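Local coordinates for protein sialyltransferase 0160 (Photobacterium damselae, PDB 4R84) that catalyses transfer of sialic acid from a CMP-activated donor to an acceptor galactoside, probably in alpha-2,6 linkage, using a GT-B glycosyltransferase fold, at residues 349-354 / 439-444; 416-419 / 423-426; 431-436 / 451-456; 323-326 / 332-335. All blocks are in the same frame, centred on the assembly; numbering follows the deposited sequence.

Interaction 1 of 4, residues 349-354 / 439-444; sequences QQYSQS and TDMLPD. With CA (calcium ion), chain F.
Tyr351 reaches from its helix to the loop 439-444, where its OH donates a hydrogen bond to Met441 O at 2.8 Å. The C=O...donor angle is 156° and the donor is tilted 23° from the carbonyl plane, while the carbonyl oxygen itself lies at the ring's edge, in plane. Two apolar groups flank this bond. Met441, folded back at chi2 (-62°), brings its methyl CE to 3.7 Å from Tyr351 CE2; Pro443 CB approaches the phenol end of the ring obliquely, 4.0 Å from Tyr351 CZ. Together they tie helix 344-353 to the connection that enters strand 445-447, an outermost strand of the parallel sheet in this GT-B enzyme. Phe403 and Ile360, from neighbouring strands of that sheet, also touch the tyrosine ring. At the opposite end of the residue, Tyr351 O binds calcium at 2.5 Å and Ser354 O does so at 2.4 Å. Water 1, also a calcium ligand, donates to Gln350 O at 2.7 Å and accepts from Ser354 N, linking the helix end to the metal. Leu356, Asn358 and Asp401 supply the other protein ligands.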
loop_
_atom_site.group_PDB
_atom_site.type_symbol
_atom_site.label_atom_id
_atom_site.label_comp_id
_atom_site.label_asym_id
_atom_site.label_seq_id
_atom_site.Cartn_x
_atom_site.Cartn_y
_atom_site.Cartn_z
ATOM N N GLN A 349 -0.071 -24.365 -10.391
ATOM C CA GLN A 349 0.057 -25.607 -11.151
ATOM C C GLN A 349 1.468 -26.155 -11.023
ATOM O O GLN A 349 1.660 -27.365 -10.873
ATOM C CB GLN A 349 -0.318 -25.378 -12.618
ATOM C CG GLN A 349 -1.832 -25.138 -12.820
ATOM C CD GLN A 349 -2.202 -24.689 -14.232
ATOM O OE1 GLN A 349 -1.344 -24.576 -15.107
ATOM N NE2 GLN A 349 -3.490 -24.417 -14.451
ATOM N N GLN A 350 2.457 -25.267 -11.069
ATOM C CA GLN A 350 3.860 -25.692 -10.968
ATOM C C GLN A 350 4.209 -26.232 -9.577
ATOM O O GLN A 350 4.956 -27.219 -9.452
ATOM C CB GLN A 350 4.795 -24.532 -11.338
ATOM C CG GLN A 350 4.714 -24.162 -12.815
ATOM C CD GLN A 350 5.390 -22.851 -13.151
ATOM O OE1 GLN A 350 5.428 -21.924 -12.340
ATOM N NE2 GLN A 350 5.951 -22.772 -14.352
ATOM N N TYR A 351 3.656 -25.605 -8.541
ATOM C CA TYR A 351 3.816 -26.082 -7.165
ATOM C C TYR A 351 3.317 -27.529 -7.077
ATOM O O TYR A 351 3.854 -28.336 -6.320
ATOM C CB TYR A 351 3.046 -25.183 -6.176
ATOM C CG TYR A 351 3.740 -23.908 -5.696
ATOM C CD1 TYR A 351 5.100 -23.703 -5.867
ATOM C CD2 TYR A 351 3.002 -22.896 -5.080
ATOM C CE1 TYR A 351 5.713 -22.528 -5.420
ATOM C CE2 TYR A 351 3.602 -21.722 -4.640
ATOM C CZ TYR A 351 4.952 -21.543 -4.813
ATOM O OH TYR A 351 5.532 -20.383 -4.363
ATOM N N SER A 352 2.275 -27.856 -7.839
ATOM C CA SER A 352 1.690 -29.200 -7.776
ATOM C C SER A 352 2.216 -30.192 -8.817
ATOM O O SER A 352 1.819 -31.357 -8.802
ATOM C CB SER A 352 0.166 -29.112 -7.900
ATOM O OG SER A 352 -0.401 -28.563 -6.725
ATOM N N GLN A 353 3.117 -29.757 -9.699
ATOM C CA GLN A 353 3.716 -30.655 -10.702
ATOM C C GLN A 353 4.336 -31.908 -10.072
ATOM O O GLN A 353 4.198 -33.014 -10.594
ATOM C CB GLN A 353 4.790 -29.929 -11.514
ATOM C CG GLN A 353 4.259 -29.094 -12.664
ATOM C CD GLN A 353 5.378 -28.464 -13.470
ATOM O OE1 GLN A 353 6.537 -28.865 -13.356
ATOM N NE2 GLN A 353 5.041 -27.459 -14.270
ATOM N N SER A 354 5.054 -31.704 -8.972
ATOM C CA SER A 354 5.676 -32.780 -8.196
ATOM C C SER A 354 5.114 -32.758 -6.771
ATOM O O SER A 354 4.824 -31.698 -6.237
ATOM C CB SER A 354 7.197 -32.621 -8.186
ATOM O OG SER A 354 7.805 -33.381 -7.149
ATOM N N THR A 439 -0.377 -12.459 -2.292
ATOM C CA THR A 439 -1.363 -13.283 -2.980
ATOM C C THR A 439 -1.440 -14.689 -2.399
ATOM O O THR A 439 -2.040 -15.591 -3.007
ATOM C CB THR A 439 -1.051 -13.378 -4.490
ATOM O OG1 THR A 439 0.267 -13.925 -4.669
ATOM C CG2 THR A 439 -1.115 -11.999 -5.148
ATOM N N ASP A 440 -0.847 -14.846 -1.216
ATOM C CA ASP A 440 -0.837 -16.107 -0.473
ATOM C C ASP A 440 -0.191 -17.208 -1.293
ATOM O O ASP A 440 -0.655 -18.348 -1.295
ATOM C CB ASP A 440 -2.257 -16.507 -0.056
ATOM C CG ASP A 440 -2.271 -17.502 1.090
ATOM O OD1 ASP A 440 -1.230 -17.648 1.770
ATOM O OD2 ASP A 440 -3.324 -18.133 1.318
ATOM N N MET A 441 0.899 -16.872 -1.979
ATOM C CA MET A 441 1.570 -17.837 -2.852
ATOM C C MET A 441 3.005 -18.122 -2.406
ATOM O O MET A 441 3.850 -18.537 -3.205
ATOM C CB MET A 441 1.568 -17.348 -4.301
ATOM C CG MET A 441 0.206 -17.494 -5.006
ATOM S SD MET A 441 -0.287 -19.238 -5.115
ATOM C CE MET A 441 0.937 -19.831 -6.281
ATOM N N LEU A 442 3.286 -17.910 -1.128
ATOM C CA LEU A 442 4.592 -18.306 -0.611
ATOM C C LEU A 442 4.726 -19.820 -0.655
ATOM O O LEU A 442 3.738 -20.544 -0.486
ATOM C CB LEU A 442 4.801 -17.795 0.811
ATOM C CG LEU A 442 5.051 -16.288 0.890
ATOM C CD1 LEU A 442 5.034 -15.850 2.327
ATOM C CD2 LEU A 442 6.376 -15.907 0.229
ATOM N N PRO A 443 5.953 -20.305 -0.869
ATOM C CA PRO A 443 6.186 -21.749 -0.922
ATOM C C PRO A 443 6.330 -22.330 0.471
ATOM O O PRO A 443 6.029 -21.651 1.452
ATOM C CB PRO A 443 7.499 -21.847 -1.686
ATOM C CG PRO A 443 8.267 -20.658 -1.175
ATOM C CD PRO A 443 7.200 -19.551 -1.110
ATOM N N ASP A 444 6.783 -23.576 0.553
ATOM C CA ASP A 444 7.010 -24.200 1.844
ATOM C C ASP A 444 8.256 -23.648 2.524
ATOM O O ASP A 444 8.292 -23.501 3.744
ATOM C CB ASP A 444 7.097 -25.712 1.683
ATOM C CG ASP A 444 5.799 -26.303 1.198
ATOM O OD1 ASP A 444 4.883 -26.419 2.028
ATOM O OD2 ASP A 444 5.683 -26.635 -0.003
HETATM CA CA CA F . 5.773 -29.607 -5.421
HETATM O O HOH W 1 6.305 -28.998 -7.895
HETATM O O HOH W 2 4.046 -29.521 -3.860
#

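Interaction 2 of 4, residues 416-419 / 423-426; sequences IILG and DMIN
Leu418 and Met424 have the closest CA atoms of the two segments, 6.7 Å apart, one near the end of helix 412-419 and the other just ahead of strand 425-427. No hydrogen bond spans the pair, so contact depends on side chains crossing the gap. Met424 points at the helix from its backbone, and CG, trans to the backbone N (chi1 -172°), continues in that direction until a bend at chi3 (62°) turns the methyl. That methyl, CE, does most of the touching. It lies 3.6 Å from Leu418 CA and equally 3.6 Å from Ile417 O, resting against the backbone of the helix as much as against side chains; Leu418 CD1 is 3.7 Å away and Ile417 CG2 a looser 4.1 Å. The segments belong to the beta-alpha-beta unit made by strand 401-405, helix 412-419 and strand 425-427, and the contact packs the helix against its following strand in a Rossmann-type parallel sheet. Leu418 divides its two methyls between Met424, just before the strand, and Asn426 within it: while CD1 meets Met424, CD2 sits 3.6 Å from Asn426 CB and 3.8 Å from Asn426 OD1, the two side chains crossing at about a right angle. Met424 and Asn426 both point toward the helix, whereas the intervening Ile425 points away, as expected for alternation along an extended chain. Phe404 of strand 401-405 touches Ile417, Met424 and Asn426, and Ile417 also packs on Gln380 and Ile384 of helix 373-388.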
loop_
_atom_site.group_PDB
_atom_site.type_symbol
_atom_site.label_atom_id
_atom_site.label_comp_id
_atom_site.label_asym_id
_atom_site.label_seq_id
_atom_site.Cartn_x
_atom_site.Cartn_y
_atom_site.Cartn_z
ATOM N N ILE A 416 22.402 -18.199 -16.056
ATOM C CA ILE A 416 23.441 -19.139 -15.617
ATOM C C ILE A 416 22.936 -20.003 -14.475
ATOM O O ILE A 416 23.081 -21.232 -14.506
ATOM C CB ILE A 416 24.720 -18.396 -15.176
ATOM C CG1 ILE A 416 25.391 -17.737 -16.385
ATOM C CG2 ILE A 416 25.705 -19.353 -14.491
ATOM C CD1 ILE A 416 26.493 -16.774 -16.021
ATOM N N ILE A 417 22.334 -19.363 -13.474
ATOM C CA ILE A 417 21.811 -20.095 -12.324
ATOM C C ILE A 417 20.698 -21.061 -12.724
ATOM O O ILE A 417 20.725 -22.243 -12.340
ATOM C CB ILE A 417 21.281 -19.128 -11.235
ATOM C CG1 ILE A 417 22.423 -18.284 -10.671
ATOM C CG2 ILE A 417 20.559 -19.885 -10.112
ATOM C CD1 ILE A 417 21.963 -17.108 -9.812
ATOM N N LEU A 418 19.729 -20.577 -13.493
ATOM C CA LEU A 418 18.622 -21.434 -13.894
ATOM C C LEU A 418 19.135 -22.628 -14.701
ATOM O O LEU A 418 18.684 -23.762 -14.519
ATOM C CB LEU A 418 17.579 -20.642 -14.696
ATOM C CG LEU A 418 16.248 -21.341 -14.981
ATOM C CD1 LEU A 418 15.556 -21.684 -13.661
ATOM C CD2 LEU A 418 15.359 -20.462 -15.864
ATOM N N GLY A 419 20.085 -22.362 -15.589
ATOM C CA GLY A 419 20.616 -23.390 -16.461
ATOM C C GLY A 419 21.439 -24.431 -15.722
ATOM O O GLY A 419 21.757 -25.484 -16.278
ATOM N N ASP A 423 15.926 -29.199 -13.531
ATOM C CA ASP A 423 14.531 -29.366 -13.133
ATOM C C ASP A 423 14.021 -28.217 -12.266
ATOM O O ASP A 423 12.938 -28.301 -11.689
ATOM C CB ASP A 423 14.369 -30.670 -12.358
ATOM C CG ASP A 423 14.500 -31.900 -13.242
ATOM O OD1 ASP A 423 14.202 -31.827 -14.456
ATOM O OD2 ASP A 423 14.925 -32.945 -12.707
ATOM N N MET A 424 14.769 -27.121 -12.228
ATOM C CA MET A 424 14.377 -25.965 -11.435
ATOM C C MET A 424 13.395 -25.127 -12.246
ATOM O O MET A 424 13.593 -24.899 -13.434
ATOM C CB MET A 424 15.593 -25.144 -11.001
ATOM C CG MET A 424 15.264 -24.022 -9.991
ATOM S SD MET A 424 16.743 -23.284 -9.243
ATOM C CE MET A 424 17.563 -22.600 -10.660
ATOM N N ILE A 425 12.294 -24.739 -11.613
ATOM C CA ILE A 425 11.268 -23.956 -12.298
ATOM C C ILE A 425 11.463 -22.463 -12.042
ATOM O O ILE A 425 11.655 -22.048 -10.901
ATOM C CB ILE A 425 9.859 -24.397 -11.868
ATOM C CG1 ILE A 425 9.604 -25.810 -12.391
ATOM C CG2 ILE A 425 8.807 -23.419 -12.436
ATOM C CD1 ILE A 425 8.411 -26.533 -11.773
ATOM N N ASN A 426 11.412 -21.663 -13.110
ATOM C CA ASN A 426 11.618 -20.218 -13.010
ATOM C C ASN A 426 10.357 -19.444 -12.623
ATOM O O ASN A 426 9.281 -19.709 -13.147
ATOM C CB ASN A 426 12.144 -19.680 -14.346
ATOM C CG ASN A 426 12.652 -18.256 -14.248
ATOM O OD1 ASN A 426 13.640 -17.993 -13.572
ATOM N ND2 ASN A 426 12.001 -17.333 -14.960
#

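Interaction 3 of 4, residues 431-436 / 451-456; sequences ISFEVL and SSLYFT. With CSF (cytidine-5'-monophosphate-3-fluoro-N-acetyl-neuraminic acid), chain E.
Leu453 and Phe433 make the apolar part of the contact. Leu453 CD1 sits over the centre of one ring face, 3.7 Å from the centroid and 12° off the normal, a CH-pi arrangement; Leu436 CD1 covers the opposite face toward the rim. Leu453 CD2, the second methyl, lies 3.8 Å from C4 of the cytosine. Hydrogen bonds to the donor analogue CMP-3F-Neu5Ac come from both segments. Phe433 N donates to the cytosine O2 at 2.9 Å. Glu434, its chain bent at chi2 (84°), turns its carboxylate to the ribose, accepting from O2' at OE1 (2.7 Å) and from O3' at OE2 (2.5 Å), one oxygen for each hydroxyl. Across the pocket the phosphate oxygen O2A is gripped twice, by Ser451 OG at 3.0 Å and by Ser452 N at 3.1 Å, the latter nearly straight at 169°. Ser451 OG accepts in turn from Leu453 N at 3.2 Å, an ST turn that orients the hydroxyl at the start of the 3-10 segment 452-455. Solvent supplies the third kind of link: water 3 donates to Glu434 OE2 and accepts from Ser452 OG, bridging segments that share no direct hydrogen bond. The division of labour implies that Phe433 and Glu434 bind base and ribose, Ser451 and Ser452 hold the phosphate, and Leu453 packs its CD2 methyl against the base; the negative charge of the phosphate would probably be favoured by the amide-bearing start of the 3-10 turn.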
loop_
_atom_site.group_PDB
_atom_site.type_symbol
_atom_site.label_atom_id
_atom_site.label_comp_id
_atom_site.label_asym_id
_atom_site.label_seq_id
_atom_site.Cartn_x
_atom_site.Cartn_y
_atom_site.Cartn_z
ATOM N N ILE A 431 8.753 -9.947 -11.570
ATOM C CA ILE A 431 7.749 -9.889 -10.504
ATOM C C ILE A 431 8.412 -9.529 -9.178
ATOM O O ILE A 431 9.411 -10.126 -8.806
ATOM C CB ILE A 431 7.025 -11.234 -10.363
ATOM C CG1 ILE A 431 6.454 -11.641 -11.728
ATOM C CG2 ILE A 431 5.928 -11.149 -9.279
ATOM C CD1 ILE A 431 5.955 -13.049 -11.793
ATOM N N SER A 432 7.866 -8.558 -8.459
ATOM C CA SER A 432 8.366 -8.264 -7.119
ATOM C C SER A 432 8.070 -9.444 -6.215
ATOM O O SER A 432 6.949 -9.933 -6.192
ATOM C CB SER A 432 7.737 -6.987 -6.554
ATOM O OG SER A 432 8.175 -5.845 -7.279
ATOM N N PHE A 433 9.066 -9.906 -5.464
ATOM C CA PHE A 433 8.850 -11.066 -4.600
ATOM C C PHE A 433 7.664 -10.847 -3.653
ATOM O O PHE A 433 6.932 -11.783 -3.319
ATOM C CB PHE A 433 10.105 -11.379 -3.781
ATOM C CG PHE A 433 10.001 -12.668 -2.995
ATOM C CD1 PHE A 433 9.341 -12.700 -1.771
ATOM C CD2 PHE A 433 10.555 -13.838 -3.480
ATOM C CE1 PHE A 433 9.224 -13.876 -1.051
ATOM C CE2 PHE A 433 10.452 -15.022 -2.756
ATOM C CZ PHE A 433 9.784 -15.038 -1.547
ATOM N N GLU A 434 7.493 -9.605 -3.212
ATOM C CA GLU A 434 6.429 -9.260 -2.262
ATOM C C GLU A 434 5.022 -9.589 -2.795
ATOM O O GLU A 434 4.072 -9.742 -2.012
ATOM C CB GLU A 434 6.539 -7.780 -1.882
ATOM C CG GLU A 434 7.809 -7.406 -1.072
ATOM C CD GLU A 434 9.053 -7.145 -1.931
ATOM O OE1 GLU A 434 8.986 -7.284 -3.166
ATOM O OE2 GLU A 434 10.112 -6.770 -1.368
ATOM N N VAL A 435 4.891 -9.708 -4.117
ATOM C CA VAL A 435 3.631 -10.151 -4.722
ATOM C C VAL A 435 3.235 -11.545 -4.199
ATOM O O VAL A 435 2.061 -11.809 -3.949
ATOM C CB VAL A 435 3.710 -10.173 -6.273
ATOM C CG1 VAL A 435 2.551 -10.958 -6.884
ATOM C CG2 VAL A 435 3.731 -8.748 -6.835
ATOM N N LEU A 436 4.211 -12.431 -3.999
ATOM C CA LEU A 436 3.899 -13.775 -3.502
ATOM C C LEU A 436 3.251 -13.779 -2.110
ATOM O O LEU A 436 2.274 -14.485 -1.870
ATOM C CB LEU A 436 5.165 -14.650 -3.486
ATOM C CG LEU A 436 5.851 -14.869 -4.836
ATOM C CD1 LEU A 436 7.061 -15.804 -4.696
ATOM C CD2 LEU A 436 4.874 -15.410 -5.870
ATOM N N SER A 451 17.760 -9.944 1.293
ATOM C CA SER A 451 17.000 -8.923 0.594
ATOM C C SER A 451 15.883 -8.477 1.526
ATOM O O SER A 451 15.506 -9.204 2.451
ATOM C CB SER A 451 16.426 -9.450 -0.715
ATOM O OG SER A 451 15.411 -8.580 -1.193
ATOM N N SER A 452 15.373 -7.271 1.277
ATOM C CA SER A 452 14.247 -6.719 2.011
ATOM C C SER A 452 13.035 -7.654 1.958
ATOM O O SER A 452 12.170 -7.620 2.831
ATOM C CB SER A 452 13.902 -5.325 1.446
ATOM O OG SER A 452 12.832 -4.762 2.155
ATOM N N LEU A 453 12.967 -8.481 0.920
ATOM C CA LEU A 453 11.833 -9.367 0.735
ATOM C C LEU A 453 11.647 -10.326 1.923
ATOM O O LEU A 453 10.546 -10.825 2.142
ATOM C CB LEU A 453 11.977 -10.156 -0.576
ATOM C CG LEU A 453 13.079 -11.221 -0.688
ATOM C CD1 LEU A 453 12.609 -12.587 -0.170
ATOM C CD2 LEU A 453 13.542 -11.311 -2.159
ATOM N N TYR A 454 12.715 -10.588 2.684
ATOM C CA TYR A 454 12.613 -11.530 3.806
ATOM C C TYR A 454 11.839 -10.954 4.991
ATOM O O TYR A 454 11.470 -11.689 5.906
ATOM C CB TYR A 454 14.015 -11.995 4.256
ATOM C CG TYR A 454 14.527 -13.084 3.354
ATOM C CD1 TYR A 454 14.148 -14.406 3.550
ATOM C CD2 TYR A 454 15.314 -12.778 2.255
ATOM C CE1 TYR A 454 14.574 -15.403 2.692
ATOM C CE2 TYR A 454 15.742 -13.755 1.400
ATOM C CZ TYR A 454 15.372 -15.062 1.617
ATOM O OH TYR A 454 15.814 -16.018 0.740
ATOM N N PHE A 455 11.555 -9.654 4.956
ATOM C CA PHE A 455 10.819 -9.039 6.049
ATOM C C PHE A 455 9.318 -9.300 5.989
ATOM O O PHE A 455 8.596 -9.006 6.936
ATOM C CB PHE A 455 11.087 -7.538 6.070
ATOM C CG PHE A 455 12.216 -7.167 6.961
ATOM C CD1 PHE A 455 13.499 -7.629 6.692
ATOM C CD2 PHE A 455 12.008 -6.400 8.086
ATOM C CE1 PHE A 455 14.549 -7.302 7.513
ATOM C CE2 PHE A 455 13.065 -6.072 8.915
ATOM C CZ PHE A 455 14.332 -6.526 8.632
ATOM N N THR A 456 8.838 -9.875 4.897
ATOM C CA THR A 456 7.422 -10.204 4.851
ATOM C C THR A 456 7.214 -11.684 4.569
ATOM O O THR A 456 6.251 -12.088 3.925
ATOM C CB THR A 456 6.673 -9.344 3.820
ATOM O OG1 THR A 456 7.362 -9.371 2.564
ATOM C CG2 THR A 456 6.583 -7.907 4.309
HETATM C C5A CSF E . 20.513 -2.925 -1.212
HETATM C C4A CSF E . 19.316 -2.138 -1.731
HETATM C C2A CSF E . 18.910 -3.984 -3.415
HETATM O O6A CSF E . 20.030 -4.661 -2.814
HETATM C C6A CSF E . 20.234 -4.407 -1.429
HETATM C C3A CSF E . 19.042 -2.465 -3.203
HETATM O O4A CSF E . 19.580 -0.738 -1.571
HETATM N N5A CSF E . 20.690 -2.664 0.199
HETATM C C7A CSF E . 21.434 -5.223 -0.992
HETATM C C8A CSF E . 21.162 -6.704 -1.190
HETATM C C9A CSF E . 22.274 -7.535 -0.562
HETATM O O9A CSF E . 21.940 -8.910 -0.747
HETATM O O8A CSF E . 19.935 -7.018 -0.532
HETATM O O7A CSF E . 22.566 -4.862 -1.786
HETATM C C1A CSF E . 18.898 -4.290 -4.898
HETATM O OBA CSF E . 17.940 -3.882 -5.584
HETATM O OAA CSF E . 19.849 -4.929 -5.408
HETATM O O1A CSF E . 17.650 -4.375 -2.868
HETATM O O2A CSF E . 16.382 -5.759 -1.230
HETATM N N1 CSF E . 13.748 -8.842 -5.559
HETATM C C2 CSF E . 13.028 -9.940 -6.056
HETATM N N3 CSF E . 13.619 -11.154 -6.130
HETATM C C4 CSF E . 14.896 -11.297 -5.714
HETATM C C5 CSF E . 15.624 -10.210 -5.231
HETATM C C6 CSF E . 15.019 -8.959 -5.167
HETATM C "C3'" CSF E . 13.008 -6.541 -3.422
HETATM C "C2'" CSF E . 12.161 -7.368 -4.353
HETATM C "C1'" CSF E . 13.073 -7.534 -5.546
HETATM O "O4'" CSF E . 14.040 -6.481 -5.492
HETATM C "C4'" CSF E . 13.728 -5.632 -4.389
HETATM P PA CSF E . 17.101 -5.866 -2.552
HETATM O "O5'" CSF E . 15.920 -6.107 -3.585
HETATM C "C5'" CSF E . 15.006 -5.048 -3.827
HETATM O "O3'" CSF E . 12.214 -5.857 -2.460
HETATM O "O2'" CSF E . 11.027 -6.612 -4.799
HETATM N N4 CSF E . 15.491 -12.513 -5.787
HETATM O O2 CSF E . 11.837 -9.776 -6.430
HETATM O O3A CSF E . 18.131 -6.936 -2.788
HETATM C C10 CSF E . 21.853 -2.279 0.730
HETATM O O10 CSF E . 22.838 -2.027 0.051
HETATM C C11 CSF E . 21.879 -2.194 2.231
HETATM F F3A CSF E . 20.071 -2.006 -3.992
HETATM O O HOH W 3 10.196 -5.339 0.950
#

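Interaction 4 of 4, residues 323-326 / 332-335; sequences DEFA and QQTL
Phe325 meets helix 330-340 through Gln333, and their CA atoms, 6.5 Å apart, are the closest of the two segments. Gln332 precedes this contact and faces elsewhere: its OE1 accepts from Ser329 N, and its chain lies against Ile139 and Asp143 of helix 129-144. Gln333 carries the whole contact. Its CG stands over one face of the Phe325 ring, offset toward the rim, 3.9 Å from the centroid and 17° off the normal, in a CH-pi contact. The chain is extended beyond CG, which lays the amide over the CE2 rim of the ring, the two planes 36° apart, with OE1 3.5 Å from Phe325 CE2. At the far end NE2 donates to Leu328 O, in the connection between the helices, and to water 4 at 2.9 Å; that water donates to Ala326 O at 3.0 Å. The single NH2 group of Gln333 thereby fastens the turn and, through solvent, the end of the short helix. Farther along, Thr334 OG1 bonds back to Asp330 O and Leu335 packs on Leu167. The arrangement is two successive helices, 324-327 and 330-340, joined by a short turn, on the path between strand 317-319 of the first Rossmann sheet and strand 358-362 of the second in this GT-B fold.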
loop_
_atom_site.group_PDB
_atom_site.type_symbol
_atom_site.label_atom_id
_atom_site.label_comp_id
_atom_site.label_asym_id
_atom_site.label_seq_id
_atom_site.Cartn_x
_atom_site.Cartn_y
_atom_site.Cartn_z
ATOM N N ASP A 323 -3.668 -10.049 3.903
ATOM C CA ASP A 323 -4.728 -10.920 3.417
ATOM C C ASP A 323 -5.831 -10.210 2.639
ATOM O O ASP A 323 -6.901 -10.774 2.422
ATOM C CB ASP A 323 -5.345 -11.673 4.596
ATOM C CG ASP A 323 -5.951 -10.741 5.622
ATOM O OD1 ASP A 323 -5.653 -9.527 5.572
ATOM O OD2 ASP A 323 -6.724 -11.220 6.479
ATOM N N GLU A 324 -5.580 -8.990 2.192
ATOM C CA GLU A 324 -6.654 -8.248 1.537
ATOM C C GLU A 324 -6.949 -8.755 0.120
ATOM O O GLU A 324 -8.083 -8.661 -0.361
ATOM C CB GLU A 324 -6.319 -6.757 1.519
ATOM C CG GLU A 324 -6.502 -6.104 2.877
ATOM C CD GLU A 324 -6.358 -4.595 2.833
ATOM O OE1 GLU A 324 -5.832 -4.068 1.831
ATOM O OE2 GLU A 324 -6.779 -3.936 3.804
ATOM N N PHE A 325 -5.924 -9.274 -0.552
ATOM C CA PHE A 325 -6.088 -9.818 -1.897
ATOM C C PHE A 325 -7.160 -10.902 -1.940
ATOM O O PHE A 325 -8.009 -10.921 -2.831
ATOM C CB PHE A 325 -4.750 -10.378 -2.402
ATOM C CG PHE A 325 -4.836 -11.080 -3.729
ATOM C CD1 PHE A 325 -4.786 -10.370 -4.914
ATOM C CD2 PHE A 325 -4.919 -12.462 -3.789
ATOM C CE1 PHE A 325 -4.835 -11.030 -6.134
ATOM C CE2 PHE A 325 -4.968 -13.130 -5.013
ATOM C CZ PHE A 325 -4.929 -12.418 -6.178
ATOM N N ALA A 326 -7.102 -11.803 -0.966
ATOM C CA ALA A 326 -8.001 -12.947 -0.913
ATOM C C ALA A 326 -9.444 -12.528 -0.666
ATOM O O ALA A 326 -10.366 -13.274 -0.996
ATOM C CB ALA A 326 -7.544 -13.922 0.164
ATOM N N GLN A 332 -11.643 -8.888 -9.411
ATOM C CA GLN A 332 -10.711 -7.934 -8.833
ATOM C C GLN A 332 -9.311 -8.546 -8.652
ATOM O O GLN A 332 -8.295 -7.878 -8.894
ATOM C CB GLN A 332 -11.233 -7.434 -7.492
ATOM C CG GLN A 332 -12.406 -6.479 -7.616
ATOM C CD GLN A 332 -12.954 -6.099 -6.267
ATOM O OE1 GLN A 332 -12.979 -6.913 -5.347
ATOM N NE2 GLN A 332 -13.358 -4.846 -6.124
ATOM N N GLN A 333 -9.275 -9.808 -8.234
ATOM C CA GLN A 333 -8.005 -10.529 -8.077
ATOM C C GLN A 333 -7.310 -10.649 -9.433
ATOM O O GLN A 333 -6.094 -10.434 -9.546
ATOM C CB GLN A 333 -8.220 -11.918 -7.459
ATOM C CG GLN A 333 -8.655 -11.893 -6.004
ATOM C CD GLN A 333 -8.740 -13.291 -5.396
ATOM O OE1 GLN A 333 -8.193 -14.251 -5.936
ATOM N NE2 GLN A 333 -9.454 -13.409 -4.282
ATOM N N THR A 334 -8.089 -10.975 -10.466
ATOM C CA THR A 334 -7.555 -11.096 -11.816
ATOM C C THR A 334 -6.935 -9.789 -12.298
ATOM O O THR A 334 -5.899 -9.793 -12.967
ATOM C CB THR A 334 -8.653 -11.528 -12.808
ATOM O OG1 THR A 334 -9.121 -12.835 -12.449
ATOM C CG2 THR A 334 -8.113 -11.574 -14.227
ATOM N N LEU A 335 -7.578 -8.673 -11.965
ATOM C CA LEU A 335 -7.063 -7.352 -12.331
ATOM C C LEU A 335 -5.732 -7.040 -11.631
ATOM O O LEU A 335 -4.794 -6.544 -12.261
ATOM C CB LEU A 335 -8.096 -6.266 -12.014
ATOM C CG LEU A 335 -7.686 -4.816 -12.297
ATOM C CD1 LEU A 335 -7.131 -4.627 -13.703
ATOM C CD2 LEU A 335 -8.863 -3.887 -12.052
HETATM O O HOH W 4 -10.248 -15.699 -2.745
#

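In the fold
From the N terminus, interaction 4 first closes a short turn between helices 324-327 and 330-340 before interaction 1 opens on helix 344-353. Interaction 1 spans 85 residues to the loop ahead of strand 445-447, and interaction 2, joining the helix to the second strand of a beta-alpha-beta unit, falls within that span. Interaction 3 starts inside it, at 431-436, but closes beyond, at 451-456, so the two cross; segment 439-444 lies between the segments of interaction 3, with a probable hydrogen bond from Met441 N to Leu436 O at 2.8 Å. Interaction 2 touches interaction 1 through Ile425 against Gln350 and Gln353, and Phe325 of interaction 4 packs on Thr439. Calcium site, parallel sheet and nucleotide pocket are joined.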